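Local coordinates for glycosylation Associate Protein 2 (Streptococcus agalactiae serotype V, PDB 6OYC) that probably takes part, in complex with its partners Gap1 and Gap3, in the glycosylation and accessory Sec secretion of serine-rich adhesins, at residues D328-Q332 / G333-Y337; K346-D349 / A350-K354; F413-S416 / L417-Q420; K441-E445 / G446-N450. All blocks are in the same frame, centred on the assembly; numbering follows the deposited sequence.

All four contacts are local and follow one another in series, none nested in or crossing another. Contact 1 folds the loop between strand 323-327 and helix 341-358 back on itself. Contact 2 lies on that helix, and the two touch where Tyr337 O meets Ile347 CD1 at 3.5 Å. Further on, contact 3 starts helix 416-424, whose Ile419 packs on Phe336 and Leu331 of contact 1, so the two loops meet although some 80 residues separate them. Contact 4 ends the next helix, 429-444, and leads into strand 452-458; its centre lies about 17 Å from that of contact 2 and about 26 Å from that of contact 3.

Contact 1 (D328-Q332 / G333-Y337); sequences DPRLQ and GGAFY
Asp328 turns its carboxylate into the returning chain, where OD2 takes the backbone N-H groups of Ala335 (2.8 Å from Ala335 N) and Tyr337 (3.2 Å from Tyr337 N). The first arrives from well above the carboxylate plane, the second on the anti side. Arg330 grips the same carboxylate side-on: its NE reaches OD1 of Asp328 at 2.8 Å and its NH2 binds OD2 as a salt bridge. OD1 also accepts Arg330 N, closing an Asx turn; N and NE approach OD1 from opposite faces. Five donors thus hold the carboxylate and fix its rotation, and this clustering would probably keep it ionised. Arg330 bends at chi3 (-60°), which brings the guanidinium in beside Asp328, with Ala335 CB over one face. Asp328 CB lies over the Tyr337 ring, 4.0 Å from its centroid, in a CH-pi contact. Gly334 N bonds to Arg330 O, and Gly334 CA passes 3.1 Å from Asp328 O, tight packing at a position whose backbone angles suit a residue without a side chain. Leu331 CD1 meets Ala335 CB at 4.0 Å, both residues packing against helix 416-424. The loose side is that of exposed Gln332, which leads its amide away from the turn. Tyr337 OH bonds to Ser302 O, and its side chain touches a turn that resembles a nucleophile elbow. An Asx turn with a clamped aspartate thus shapes the loop after strand 323-327 of the mixed sheet in the alpha/beta-hydrolase-like domain, beside what may be its catalytic site.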
ATOM      1  N   ASP B 328      -4.293  -3.916   1.977  1.00 34.06           N
ATOM      2  CA  ASP B 328      -4.001  -4.855   3.063  1.00 35.71           C
ATOM      3  C   ASP B 328      -3.261  -6.040   2.459  1.00 33.60           C
ATOM      4  O   ASP B 328      -3.882  -6.869   1.762  1.00 35.62           O
ATOM      5  CB  ASP B 328      -5.293  -5.283   3.754  1.00 32.69           C
ATOM      6  CG  ASP B 328      -5.087  -6.365   4.785  1.00 37.28           C
ATOM      7  OD1 ASP B 328      -3.925  -6.751   5.037  1.00 36.63           O
ATOM      8  OD2 ASP B 328      -6.107  -6.834   5.356  1.00 35.78           O
ATOM      9  N   PRO B 329      -1.952  -6.151   2.662  1.00 33.09           N
ATOM     10  CA  PRO B 329      -1.171  -7.191   1.976  1.00 33.31           C
ATOM     11  C   PRO B 329      -1.073  -8.519   2.713  1.00 30.37           C
ATOM     12  O   PRO B 329      -0.267  -9.353   2.301  1.00 32.51           O
ATOM     13  CB  PRO B 329       0.217  -6.538   1.889  1.00 32.71           C
ATOM     14  CG  PRO B 329       0.321  -5.792   3.215  1.00 33.00           C
ATOM     15  CD  PRO B 329      -1.094  -5.244   3.454  1.00 33.82           C
ATOM     16  N   ARG B 330      -1.832  -8.737   3.780  1.00 30.21           N
ATOM     17  CA  ARG B 330      -1.653  -9.924   4.606  1.00 32.00           C
ATOM     18  C   ARG B 330      -2.272 -11.160   3.953  1.00 33.84           C
ATOM     19  O   ARG B 330      -3.085 -11.068   3.026  1.00 35.68           O
ATOM     20  CB  ARG B 330      -2.256  -9.698   5.997  1.00 33.16           C
ATOM     21  CG  ARG B 330      -1.586  -8.552   6.772  1.00 34.62           C
ATOM     22  CD  ARG B 330      -2.379  -8.153   8.015  1.00 33.93           C
ATOM     23  NE  ARG B 330      -3.726  -7.699   7.666  1.00 35.96           N
ATOM     24  CZ  ARG B 330      -4.747  -7.629   8.518  1.00 36.67           C
ATOM     25  NH1 ARG B 330      -4.587  -7.972   9.790  1.00 33.65           N
ATOM     26  NH2 ARG B 330      -5.934  -7.211   8.099  1.00 35.39           N
ATOM     27  N   LEU B 331      -1.853 -12.327   4.439  1.00 33.45           N
ATOM     28  CA  LEU B 331      -2.441 -13.633   4.093  1.00 33.02           C
ATOM     29  C   LEU B 331      -2.277 -13.872   2.589  1.00 36.04           C
ATOM     30  O   LEU B 331      -1.195 -13.611   2.041  1.00 33.04           O
ATOM     31  CB  LEU B 331      -3.858 -13.688   4.578  1.00 35.14           C
ATOM     32  CG  LEU B 331      -4.059 -13.697   6.085  1.00 37.82           C
ATOM     33  CD1 LEU B 331      -5.466 -14.188   6.421  1.00 38.36           C
ATOM     34  CD2 LEU B 331      -3.000 -14.549   6.776  1.00 38.03           C
ATOM     35  N   GLN B 332      -3.315 -14.365   1.899  1.00 36.40           N
ATOM     36  CA  GLN B 332      -3.230 -14.554   0.452  1.00 36.29           C
ATOM     37  C   GLN B 332      -3.377 -13.232  -0.304  1.00 36.39           C
ATOM     38  O   GLN B 332      -2.507 -12.860  -1.098  1.00 33.75           O
ATOM     39  CB  GLN B 332      -4.289 -15.554  -0.036  1.00 36.94           C
ATOM     40  CG  GLN B 332      -4.037 -15.979  -1.495  1.00 43.10           C
ATOM     41  CD  GLN B 332      -5.208 -16.730  -2.139  1.00 53.46           C
ATOM     42  OE1 GLN B 332      -6.209 -17.037  -1.492  1.00 53.61           O
ATOM     43  NE2 GLN B 332      -5.073 -17.035  -3.424  1.00 58.45           N
ATOM     44  N   GLY B 333      -4.486 -12.527  -0.100  1.00 37.65           N
ATOM     45  CA  GLY B 333      -4.725 -11.313  -0.858  1.00 35.69           C
ATOM     46  C   GLY B 333      -5.396 -10.217  -0.048  1.00 37.82           C
ATOM     47  O   GLY B 333      -6.072  -9.348  -0.607  1.00 37.24           O
ATOM     48  N   GLY B 334      -5.216 -10.258   1.265  1.00 35.31           N
ATOM     49  CA  GLY B 334      -5.818  -9.283   2.156  1.00 33.57           C
ATOM     50  C   GLY B 334      -6.594 -10.002   3.240  1.00 36.39           C
ATOM     51  O   GLY B 334      -7.016 -11.150   3.079  1.00 39.31           O
ATOM     52  N   ALA B 335      -6.774  -9.321   4.377  1.00 34.81           N
ATOM     53  CA  ALA B 335      -7.522  -9.877   5.494  1.00 34.30           C
ATOM     54  C   ALA B 335      -8.557  -8.874   6.007  1.00 37.61           C
ATOM     55  O   ALA B 335      -8.826  -8.793   7.216  1.00 35.49           O
ATOM     56  CB  ALA B 335      -6.581 -10.330   6.613  1.00 31.70           C
ATOM     57  N   PHE B 336      -9.134  -8.083   5.098  1.00 38.22           N
ATOM     58  CA  PHE B 336     -10.337  -7.307   5.387  1.00 38.76           C
ATOM     59  C   PHE B 336     -10.097  -6.224   6.449  1.00 41.15           C
ATOM     60  O   PHE B 336     -11.005  -5.869   7.203  1.00 44.90           O
ATOM     61  CB  PHE B 336     -11.485  -8.242   5.803  1.00 42.23           C
ATOM     62  CG  PHE B 336     -12.080  -9.006   4.646  1.00 41.69           C
ATOM     63  CD1 PHE B 336     -11.362  -9.995   4.013  1.00 40.65           C
ATOM     64  CD2 PHE B 336     -13.343  -8.698   4.166  1.00 42.74           C
ATOM     65  CE1 PHE B 336     -11.896 -10.673   2.923  1.00 42.33           C
ATOM     66  CE2 PHE B 336     -13.884  -9.372   3.092  1.00 42.15           C
ATOM     67  CZ  PHE B 336     -13.158 -10.365   2.468  1.00 42.47           C
ATOM     68  N   TYR B 337      -8.876  -5.693   6.518  1.00 36.75           N
ATOM     69  CA  TYR B 337      -8.531  -4.516   7.326  1.00 37.78           C
ATOM     70  C   TYR B 337      -8.835  -4.691   8.805  1.00 35.97           C
ATOM     71  O   TYR B 337      -8.921  -3.704   9.541  1.00 39.84           O
ATOM     72  CB  TYR B 337      -9.213  -3.253   6.774  1.00 33.21           C
ATOM     73  CG  TYR B 337      -8.883  -3.075   5.319  1.00 35.61           C
ATOM     74  CD1 TYR B 337      -7.722  -2.425   4.926  1.00 34.99           C
ATOM     75  CD2 TYR B 337      -9.688  -3.633   4.324  1.00 35.46           C
ATOM     76  CE1 TYR B 337      -7.391  -2.290   3.571  1.00 34.60           C
ATOM     77  CE2 TYR B 337      -9.370  -3.486   2.977  1.00 35.21           C
ATOM     78  CZ  TYR B 337      -8.221  -2.824   2.608  1.00 31.33           C
ATOM     79  OH  TYR B 337      -7.897  -2.697   1.267  1.00 35.07           O
TER
HETATM   80  O   HOH W   1      -5.717  -4.805  -0.159  1.00 39.06           O

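Contact 2 (K346-D349 / A350-K354)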
ATOM      1  N   LYS B 346      -4.863   2.072  14.046  1.00 39.75           N
ATOM      2  CA  LYS B 346      -3.934   2.778  13.178  1.00 36.84           C
ATOM      3  C   LYS B 346      -4.582   3.130  11.851  1.00 38.97           C
ATOM      4  O   LYS B 346      -4.259   4.172  11.267  1.00 39.70           O
ATOM      5  CB  LYS B 346      -2.673   1.947  12.971  1.00 36.91           C
ATOM      6  CG  LYS B 346      -1.756   2.101  14.142  1.00 38.22           C
ATOM      7  CD  LYS B 346      -0.475   1.380  13.983  1.00 39.89           C
ATOM      8  CE  LYS B 346       0.463   1.819  15.069  1.00 41.14           C
ATOM      9  NZ  LYS B 346       1.715   1.071  15.009  1.00 39.06           N
ATOM     10  N   ILE B 347      -5.498   2.291  11.362  1.00 36.40           N
ATOM     11  CA  ILE B 347      -6.222   2.642  10.144  1.00 37.87           C
ATOM     12  C   ILE B 347      -7.065   3.890  10.382  1.00 40.45           C
ATOM     13  O   ILE B 347      -7.084   4.815   9.561  1.00 41.08           O
ATOM     14  CB  ILE B 347      -7.070   1.451   9.661  1.00 39.31           C
ATOM     15  CG1 ILE B 347      -6.158   0.254   9.349  1.00 37.89           C
ATOM     16  CG2 ILE B 347      -7.923   1.846   8.450  1.00 34.41           C
ATOM     17  CD1 ILE B 347      -6.884  -0.983   8.866  1.00 38.27           C
ATOM     18  N   VAL B 348      -7.747   3.951  11.525  1.00 41.68           N
ATOM     19  CA  VAL B 348      -8.600   5.102  11.816  1.00 41.57           C
ATOM     20  C   VAL B 348      -7.752   6.353  11.973  1.00 41.35           C
ATOM     21  O   VAL B 348      -8.049   7.405  11.393  1.00 43.41           O
ATOM     22  CB  VAL B 348      -9.462   4.820  13.063  1.00 43.72           C
ATOM     23  CG1 VAL B 348     -10.088   6.089  13.604  1.00 44.57           C
ATOM     24  CG2 VAL B 348     -10.530   3.767  12.736  1.00 40.21           C
ATOM     25  N   ASP B 349      -6.662   6.249  12.736  1.00 40.98           N
ATOM     26  CA  ASP B 349      -5.768   7.391  12.898  1.00 39.19           C
ATOM     27  C   ASP B 349      -5.217   7.857  11.557  1.00 43.18           C
ATOM     28  O   ASP B 349      -5.088   9.063  11.325  1.00 47.14           O
ATOM     29  CB  ASP B 349      -4.624   7.044  13.851  1.00 43.82           C
ATOM     30  CG  ASP B 349      -5.096   6.787  15.284  1.00 49.29           C
ATOM     31  OD1 ASP B 349      -6.281   7.052  15.592  1.00 48.64           O
ATOM     32  OD2 ASP B 349      -4.282   6.304  16.102  1.00 47.72           O
ATOM     33  N   ALA B 350      -4.889   6.919  10.658  1.00 40.92           N
ATOM     34  CA  ALA B 350      -4.260   7.304   9.399  1.00 39.21           C
ATOM     35  C   ALA B 350      -5.197   8.148   8.555  1.00 38.86           C
ATOM     36  O   ALA B 350      -4.765   9.121   7.926  1.00 38.18           O
ATOM     37  CB  ALA B 350      -3.813   6.071   8.613  1.00 35.36           C
ATOM     38  N   ILE B 351      -6.487   7.796   8.533  1.00 38.92           N
ATOM     39  CA  ILE B 351      -7.458   8.626   7.823  1.00 41.26           C
ATOM     40  C   ILE B 351      -7.690   9.948   8.564  1.00 42.61           C
ATOM     41  O   ILE B 351      -7.661  11.025   7.954  1.00 43.11           O
ATOM     42  CB  ILE B 351      -8.768   7.851   7.590  1.00 43.19           C
ATOM     43  CG1 ILE B 351      -8.476   6.556   6.819  1.00 39.74           C
ATOM     44  CG2 ILE B 351      -9.764   8.713   6.792  1.00 38.37           C
ATOM     45  CD1 ILE B 351      -9.453   5.445   7.061  1.00 37.96           C
ATOM     46  N   GLN B 352      -7.882   9.898   9.891  1.00 40.67           N
ATOM     47  CA  GLN B 352      -8.059  11.137  10.650  1.00 44.57           C
ATOM     48  C   GLN B 352      -6.869  12.067  10.482  1.00 48.69           C
ATOM     49  O   GLN B 352      -7.033  13.295  10.445  1.00 47.80           O
ATOM     50  CB  GLN B 352      -8.280  10.831  12.134  1.00 44.57           C
ATOM     51  CG  GLN B 352      -9.558  10.050  12.379  1.00 54.33           C
ATOM     52  CD  GLN B 352      -9.981   9.930  13.847  1.00 59.84           C
ATOM     53  OE1 GLN B 352     -11.176   9.969  14.140  1.00 58.98           O
ATOM     54  NE2 GLN B 352      -9.017   9.744  14.759  1.00 54.52           N
ATOM     55  N   GLU B 353      -5.667  11.501  10.361  1.00 43.78           N
ATOM     56  CA  GLU B 353      -4.487  12.333  10.188  1.00 46.64           C
ATOM     57  C   GLU B 353      -4.550  13.117   8.882  1.00 46.18           C
ATOM     58  O   GLU B 353      -4.162  14.290   8.837  1.00 45.79           O
ATOM     59  CB  GLU B 353      -3.235  11.464  10.256  1.00 50.76           C
ATOM     60  CG  GLU B 353      -1.927  12.217  10.336  1.00 57.62           C
ATOM     61  CD  GLU B 353      -0.731  11.286  10.151  1.00 72.16           C
ATOM     62  OE1 GLU B 353      -0.052  11.385   9.103  1.00 72.61           O
ATOM     63  OE2 GLU B 353      -0.484  10.445  11.045  1.00 75.54           O
ATOM     64  N   LYS B 354      -5.064  12.505   7.812  1.00 42.84           N
ATOM     65  CA  LYS B 354      -5.118  13.222   6.542  1.00 42.97           C
ATOM     66  C   LYS B 354      -6.273  14.213   6.492  1.00 47.12           C
ATOM     67  O   LYS B 354      -6.167  15.240   5.808  1.00 43.22           O
ATOM     68  CB  LYS B 354      -5.220  12.243   5.380  1.00 41.32           C
ATOM     69  CG  LYS B 354      -4.176  11.159   5.429  1.00 43.65           C
ATOM     70  CD  LYS B 354      -2.777  11.718   5.334  1.00 45.41           C
ATOM     71  CE  LYS B 354      -1.750  10.670   5.762  1.00 48.29           C
ATOM     72  NZ  LYS B 354      -0.360  11.166   5.564  1.00 48.93           N
TER
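The backbone of Lys346-Lys354 is regular alpha-helix, with i to i+4 hydrogen bonds linking Ala350, Ile351, Gln352 and Glu353 to the carbonyls of Lys346, Ile347, Val348 and Asp349; the bond from Gln352 N to Val348 O is nearly straight at 174°. Ile347 and Ile351 lie side by side, one turn apart and pointing the same way, CG2 of Ile347 meeting CD1 of Ile351 at 4.2 Å. With chi1 at -61°, CG1 of Ile347 lies beside the backbone N, which leaves CG2 as the branch opposite that N, on the side of Ile351. Val348 and Gln352 run alongside each other in the same manner: Val348 CG1 meets the amide carbon CD of Gln352 at 3.9 Å, and Gln352 CG lies close over Val348 O. On the exposed side, the Asp349 carboxylate and the Gln352 amide cross with their planes only 15° apart and without a hydrogen bond; Asp349 OD1 pairs instead with Gln345. Ile347 and Ile351 face the mixed sheet, where Ile351 touches Val299 and Phe301 of strand 297-301 and Met324 and Ile326 of strand 323-327. Phe284 of strand 283-289 meets Ile347, and Leu384 of a loop meets Ile351 and Gln352.

Contact 3 (F413-S416 / L417-Q420); sequences FATS and LDIQ
A type I beta turn from Phe413 to Ser416 runs directly into the first turn of helix 416-424. Leu417 N bonds to Ala414 O, and the helical pattern follows with Ile419 N on Thr415 O at 3.0 Å and Gln420 N on Ser416 O at 2.9 Å. Ser416 carries the side-chain part of the turn. Its OG sits between the backbone N and the carbonyl carbon (chi1 62°), which swings the hydroxyl back to donate to Phe413 O at 3.0 Å. Ser416 N reaches that same carbonyl from the opposite face of its plane, and this double grip closes the turn. The polar ends of Thr415 and Asp418 are joined through a water, 2.7 Å from Thr415 OG1 and donating to Asp418 OD2 at 2.7 Å. The other oxygen, Asp418 OD1, accepts from Asn155 N. Apolar branches cover the carbonyls: Ile419 CG1 lies 3.2 Å from Thr415 O, whose bond with Ile419 N lies in the carbonyl plane, and Leu417 CG approaches Ala414 O. Thr415 CG2 rests over one face of the Phe413 ring, while Ile419 packs on Phe336 and on Leu398 of helix 398-403. The chemistry is thus mostly that of a helix start: a serine hydroxyl and a backbone N-H share one carbonyl to close the turn, while the water-bridged carboxylate, set beside the first helical turn, would probably interact favourably with the helix dipole.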
ATOM      1  N   PHE B 413     -14.303 -19.211  -1.667  1.00 68.54           N
ATOM      2  CA  PHE B 413     -13.349 -18.182  -1.261  1.00 59.53           C
ATOM      3  C   PHE B 413     -12.591 -18.720  -0.047  1.00 53.22           C
ATOM      4  O   PHE B 413     -12.792 -18.254   1.086  1.00 51.40           O
ATOM      5  CB  PHE B 413     -14.073 -16.861  -0.954  1.00 56.28           C
ATOM      6  CG  PHE B 413     -13.155 -15.691  -0.769  1.00 52.73           C
ATOM      7  CD1 PHE B 413     -12.336 -15.264  -1.799  1.00 50.26           C
ATOM      8  CD2 PHE B 413     -13.120 -15.011   0.438  1.00 50.91           C
ATOM      9  CE1 PHE B 413     -11.492 -14.187  -1.631  1.00 46.88           C
ATOM     10  CE2 PHE B 413     -12.279 -13.929   0.615  1.00 44.61           C
ATOM     11  CZ  PHE B 413     -11.466 -13.516  -0.423  1.00 45.66           C
ATOM     12  N   ALA B 414     -11.713 -19.700  -0.296  1.00 48.39           N
ATOM     13  CA  ALA B 414     -11.214 -20.554   0.779  1.00 47.17           C
ATOM     14  C   ALA B 414     -10.389 -19.779   1.809  1.00 46.66           C
ATOM     15  O   ALA B 414     -10.419 -20.107   3.003  1.00 45.20           O
ATOM     16  CB  ALA B 414     -10.412 -21.705   0.181  1.00 45.28           C
ATOM     17  N   THR B 415      -9.669 -18.731   1.380  1.00 43.70           N
ATOM     18  CA  THR B 415      -8.861 -17.912   2.291  1.00 40.96           C
ATOM     19  C   THR B 415      -9.658 -17.327   3.458  1.00 41.67           C
ATOM     20  O   THR B 415      -9.066 -16.834   4.424  1.00 40.93           O
ATOM     21  CB  THR B 415      -8.187 -16.762   1.534  1.00 44.84           C
ATOM     22  OG1 THR B 415      -7.354 -16.004   2.429  1.00 37.78           O
ATOM     23  CG2 THR B 415      -9.245 -15.828   0.926  1.00 44.64           C
ATOM     24  N   SER B 416     -10.991 -17.345   3.382  1.00 42.81           N
ATOM     25  CA  SER B 416     -11.787 -16.834   4.494  1.00 41.09           C
ATOM     26  C   SER B 416     -11.559 -17.657   5.752  1.00 43.22           C
ATOM     27  O   SER B 416     -11.688 -17.138   6.871  1.00 42.88           O
ATOM     28  CB  SER B 416     -13.277 -16.819   4.132  1.00 47.78           C
ATOM     29  OG  SER B 416     -13.787 -18.119   3.863  1.00 46.17           O
ATOM     30  N   LEU B 417     -11.220 -18.938   5.592  1.00 43.54           N
ATOM     31  CA  LEU B 417     -10.896 -19.768   6.749  1.00 42.76           C
ATOM     32  C   LEU B 417      -9.658 -19.244   7.459  1.00 43.32           C
ATOM     33  O   LEU B 417      -9.613 -19.187   8.694  1.00 44.76           O
ATOM     34  CB  LEU B 417     -10.697 -21.222   6.312  1.00 45.18           C
ATOM     35  CG  LEU B 417     -11.863 -21.836   5.528  1.00 46.68           C
ATOM     36  CD1 LEU B 417     -11.702 -23.335   5.363  1.00 44.24           C
ATOM     37  CD2 LEU B 417     -13.188 -21.514   6.215  1.00 44.75           C
ATOM     38  N   ASP B 418      -8.644 -18.840   6.695  1.00 44.18           N
ATOM     39  CA  ASP B 418      -7.466 -18.235   7.309  1.00 42.93           C
ATOM     40  C   ASP B 418      -7.799 -16.897   7.947  1.00 41.04           C
ATOM     41  O   ASP B 418      -7.245 -16.557   8.999  1.00 42.27           O
ATOM     42  CB  ASP B 418      -6.368 -18.082   6.267  1.00 39.12           C
ATOM     43  CG  ASP B 418      -5.879 -19.424   5.754  1.00 47.23           C
ATOM     44  OD1 ASP B 418      -5.592 -20.324   6.592  1.00 45.36           O
ATOM     45  OD2 ASP B 418      -5.801 -19.584   4.514  1.00 48.00           O
ATOM     46  N   ILE B 419      -8.723 -16.147   7.352  1.00 42.70           N
ATOM     47  CA  ILE B 419      -9.137 -14.885   7.953  1.00 41.90           C
ATOM     48  C   ILE B 419      -9.843 -15.125   9.285  1.00 44.78           C
ATOM     49  O   ILE B 419      -9.632 -14.382  10.250  1.00 45.39           O
ATOM     50  CB  ILE B 419     -10.007 -14.099   6.964  1.00 41.51           C
ATOM     51  CG1 ILE B 419      -9.203 -13.846   5.683  1.00 41.49           C
ATOM     52  CG2 ILE B 419     -10.461 -12.790   7.583  1.00 41.90           C
ATOM     53  CD1 ILE B 419      -9.983 -13.146   4.571  1.00 40.28           C
ATOM     54  N   GLN B 420     -10.676 -16.173   9.374  1.00 41.94           N
ATOM     55  CA  GLN B 420     -11.282 -16.494  10.664  1.00 45.55           C
ATOM     56  C   GLN B 420     -10.235 -16.968  11.663  1.00 48.03           C
ATOM     57  O   GLN B 420     -10.298 -16.615  12.852  1.00 46.87           O
ATOM     58  CB  GLN B 420     -12.377 -17.558  10.526  1.00 44.90           C
ATOM     59  CG  GLN B 420     -13.050 -17.846  11.882  1.00 44.83           C
ATOM     60  CD  GLN B 420     -14.367 -18.596  11.777  1.00 49.62           C
ATOM     61  OE1 GLN B 420     -15.188 -18.329  10.892  1.00 47.86           O
ATOM     62  NE2 GLN B 420     -14.570 -19.552  12.685  1.00 51.41           N
TER
HETATM   63  O   HOH W   2      -5.122 -17.487   2.965  1.00 37.43           O

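Contact 4 (K441-E445 / G446-N450)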
ATOM      1  N   LYS B 441     -20.487  -5.158  16.174  1.00 57.06           N
ATOM      2  CA  LYS B 441     -20.185  -4.445  17.406  1.00 58.00           C
ATOM      3  C   LYS B 441     -19.551  -3.091  17.103  1.00 56.90           C
ATOM      4  O   LYS B 441     -19.799  -2.106  17.803  1.00 55.39           O
ATOM      5  CB  LYS B 441     -19.284  -5.288  18.313  1.00 58.65           C
ATOM      6  CG  LYS B 441     -18.352  -4.474  19.214  1.00 66.02           C
ATOM      7  CD  LYS B 441     -17.223  -5.319  19.796  1.00 65.74           C
ATOM      8  CE  LYS B 441     -16.280  -4.475  20.633  1.00 68.11           C
ATOM      9  NZ  LYS B 441     -16.663  -4.453  22.077  1.00 66.59           N
ATOM     10  N   SER B 442     -18.725  -3.027  16.065  1.00 58.91           N
ATOM     11  CA  SER B 442     -18.208  -1.737  15.624  1.00 56.68           C
ATOM     12  C   SER B 442     -19.340  -0.843  15.131  1.00 50.24           C
ATOM     13  O   SER B 442     -19.376   0.356  15.421  1.00 48.51           O
ATOM     14  CB  SER B 442     -17.165  -1.955  14.522  1.00 53.38           C
ATOM     15  OG  SER B 442     -16.631  -0.732  14.059  1.00 51.66           O
ATOM     16  N   ILE B 443     -20.271  -1.425  14.378  1.00 54.06           N
ATOM     17  CA  ILE B 443     -21.420  -0.683  13.869  1.00 55.71           C
ATOM     18  C   ILE B 443     -22.268  -0.158  15.024  1.00 58.48           C
ATOM     19  O   ILE B 443     -22.443   1.054  15.183  1.00 56.95           O
ATOM     20  CB  ILE B 443     -22.250  -1.570  12.925  1.00 58.19           C
ATOM     21  CG1 ILE B 443     -21.411  -1.974  11.706  1.00 56.83           C
ATOM     22  CG2 ILE B 443     -23.526  -0.863  12.523  1.00 59.45           C
ATOM     23  CD1 ILE B 443     -20.628  -0.838  11.097  1.00 51.97           C
ATOM     24  N   GLU B 444     -22.806  -1.070  15.843  1.00 56.03           N
ATOM     25  CA  GLU B 444     -23.517  -0.710  17.062  1.00 55.56           C
ATOM     26  C   GLU B 444     -22.821   0.411  17.815  1.00 57.56           C
ATOM     27  O   GLU B 444     -23.391   1.486  18.019  1.00 61.44           O
ATOM     28  CB  GLU B 444     -23.640  -1.923  17.984  1.00 59.12           C
ATOM     29  CG  GLU B 444     -24.550  -3.014  17.511  1.00 66.89           C
ATOM     30  CD  GLU B 444     -24.581  -4.203  18.457  1.00 75.31           C
ATOM     31  OE1 GLU B 444     -24.338  -5.347  18.000  1.00 76.24           O
ATOM     32  OE2 GLU B 444     -24.853  -3.991  19.661  1.00 80.73           O
ATOM     33  N   GLU B 445     -21.583   0.174  18.241  1.00 56.42           N
ATOM     34  CA  GLU B 445     -20.887   1.150  19.069  1.00 57.23           C
ATOM     35  C   GLU B 445     -20.441   2.380  18.295  1.00 59.24           C
ATOM     36  O   GLU B 445     -19.859   3.294  18.899  1.00 61.80           O
ATOM     37  CB  GLU B 445     -19.681   0.499  19.731  1.00 56.73           C
ATOM     38  CG  GLU B 445     -20.029  -0.685  20.598  1.00 63.51           C
ATOM     39  CD  GLU B 445     -18.845  -1.150  21.411  1.00 70.85           C
ATOM     40  OE1 GLU B 445     -17.917  -1.748  20.828  1.00 66.62           O
ATOM     41  OE2 GLU B 445     -18.833  -0.898  22.635  1.00 82.52           O
ATOM     42  N   GLY B 446     -20.703   2.443  16.998  1.00 54.38           N
ATOM     43  CA  GLY B 446     -20.194   3.505  16.156  1.00 59.68           C
ATOM     44  C   GLY B 446     -21.111   4.706  16.071  1.00 59.50           C
ATOM     45  O   GLY B 446     -22.007   4.905  16.895  1.00 60.51           O
ATOM     46  N   ASP B 447     -20.878   5.519  15.042  1.00 58.42           N
ATOM     47  CA  ASP B 447     -21.639   6.748  14.853  1.00 59.42           C
ATOM     48  C   ASP B 447     -21.676   7.071  13.370  1.00 59.40           C
ATOM     49  O   ASP B 447     -20.669   7.518  12.814  1.00 60.35           O
ATOM     50  CB  ASP B 447     -21.028   7.906  15.636  1.00 60.22           C
ATOM     51  CG  ASP B 447     -21.874   9.175  15.553  1.00 61.73           C
ATOM     52  OD1 ASP B 447     -22.817   9.239  14.727  1.00 57.20           O
ATOM     53  OD2 ASP B 447     -21.589  10.117  16.316  1.00 64.53           O
ATOM     54  N   PHE B 448     -22.845   6.903  12.756  1.00 59.91           N
ATOM     55  CA  PHE B 448     -23.079   7.247  11.360  1.00 58.29           C
ATOM     56  C   PHE B 448     -24.042   8.424  11.223  1.00 61.23           C
ATOM     57  O   PHE B 448     -24.841   8.489  10.281  1.00 61.36           O
ATOM     58  CB  PHE B 448     -23.595   6.033  10.592  1.00 58.91           C
ATOM     59  CG  PHE B 448     -22.605   4.908  10.528  1.00 58.60           C
ATOM     60  CD1 PHE B 448     -22.471   4.025  11.592  1.00 61.36           C
ATOM     61  CD2 PHE B 448     -21.783   4.755   9.425  1.00 54.15           C
ATOM     62  CE1 PHE B 448     -21.548   2.985  11.544  1.00 58.59           C
ATOM     63  CE2 PHE B 448     -20.855   3.725   9.364  1.00 54.05           C
ATOM     64  CZ  PHE B 448     -20.739   2.834  10.422  1.00 55.47           C
ATOM     65  N   SER B 449     -23.954   9.385  12.149  1.00 60.39           N
ATOM     66  CA  SER B 449     -24.878  10.517  12.127  1.00 60.13           C
ATOM     67  C   SER B 449     -24.721  11.345  10.856  1.00 64.30           C
ATOM     68  O   SER B 449     -25.717  11.769  10.256  1.00 64.69           O
ATOM     69  CB  SER B 449     -24.681  11.382  13.371  1.00 56.99           C
ATOM     70  OG  SER B 449     -23.486  12.137  13.309  1.00 60.35           O
ATOM     71  N   ASN B 450     -23.482  11.569  10.418  1.00 63.32           N
ATOM     72  CA  ASN B 450     -23.222  12.336   9.207  1.00 59.95           C
ATOM     73  C   ASN B 450     -23.478  11.553   7.929  1.00 59.53           C
ATOM     74  O   ASN B 450     -23.410  12.149   6.847  1.00 58.52           O
ATOM     75  CB  ASN B 450     -21.769  12.822   9.187  1.00 62.22           C
ATOM     76  CG  ASN B 450     -21.517  13.965  10.140  1.00 67.06           C
ATOM     77  OD1 ASN B 450     -22.445  14.673  10.534  1.00 72.20           O
ATOM     78  ND2 ASN B 450     -20.252  14.170  10.503  1.00 63.27           N
TER
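Ile443 and Phe448 are brought together by matching first torsions, chi1 -63° and -64°, each setting its CG1 or CG beside the backbone N and opposite the carbonyl carbon; Ile443 then bends again at chi2 (-45°). The isoleucine tip CD1 consequently lands by the far end of the ring, 3.7 Å from Phe448 CZ and 4.0 Å from Phe448 CE1, with the two side chains crossing obliquely. Between them lies Gly446, just past the end of helix 429-444, whose N bonds to Ile443 O at 2.9 Å from well above the carbonyl plane. Gly446 N also comes within 2.9 Å of Ser442 O, but at an angle too poor for a hydrogen bond. Past the glycine, Asp447 OD1 accepts Ser449 N at 2.8 Å, an Asx turn that bends the chain again. On the solvent side Lys441 NZ and Glu445 OE1 form a salt bridge one helical turn apart, at 3.2 Å. The contact lies where helix 429-444 gives way to the link into strand 452-458 of the mixed sheet. Phe448 also meets Phe453 of that strand and touches Ala382, while Ser442 OG bonds to Lys383 and to Tyr379 O of helix 372-381, anchoring the helix end beside that neighbour.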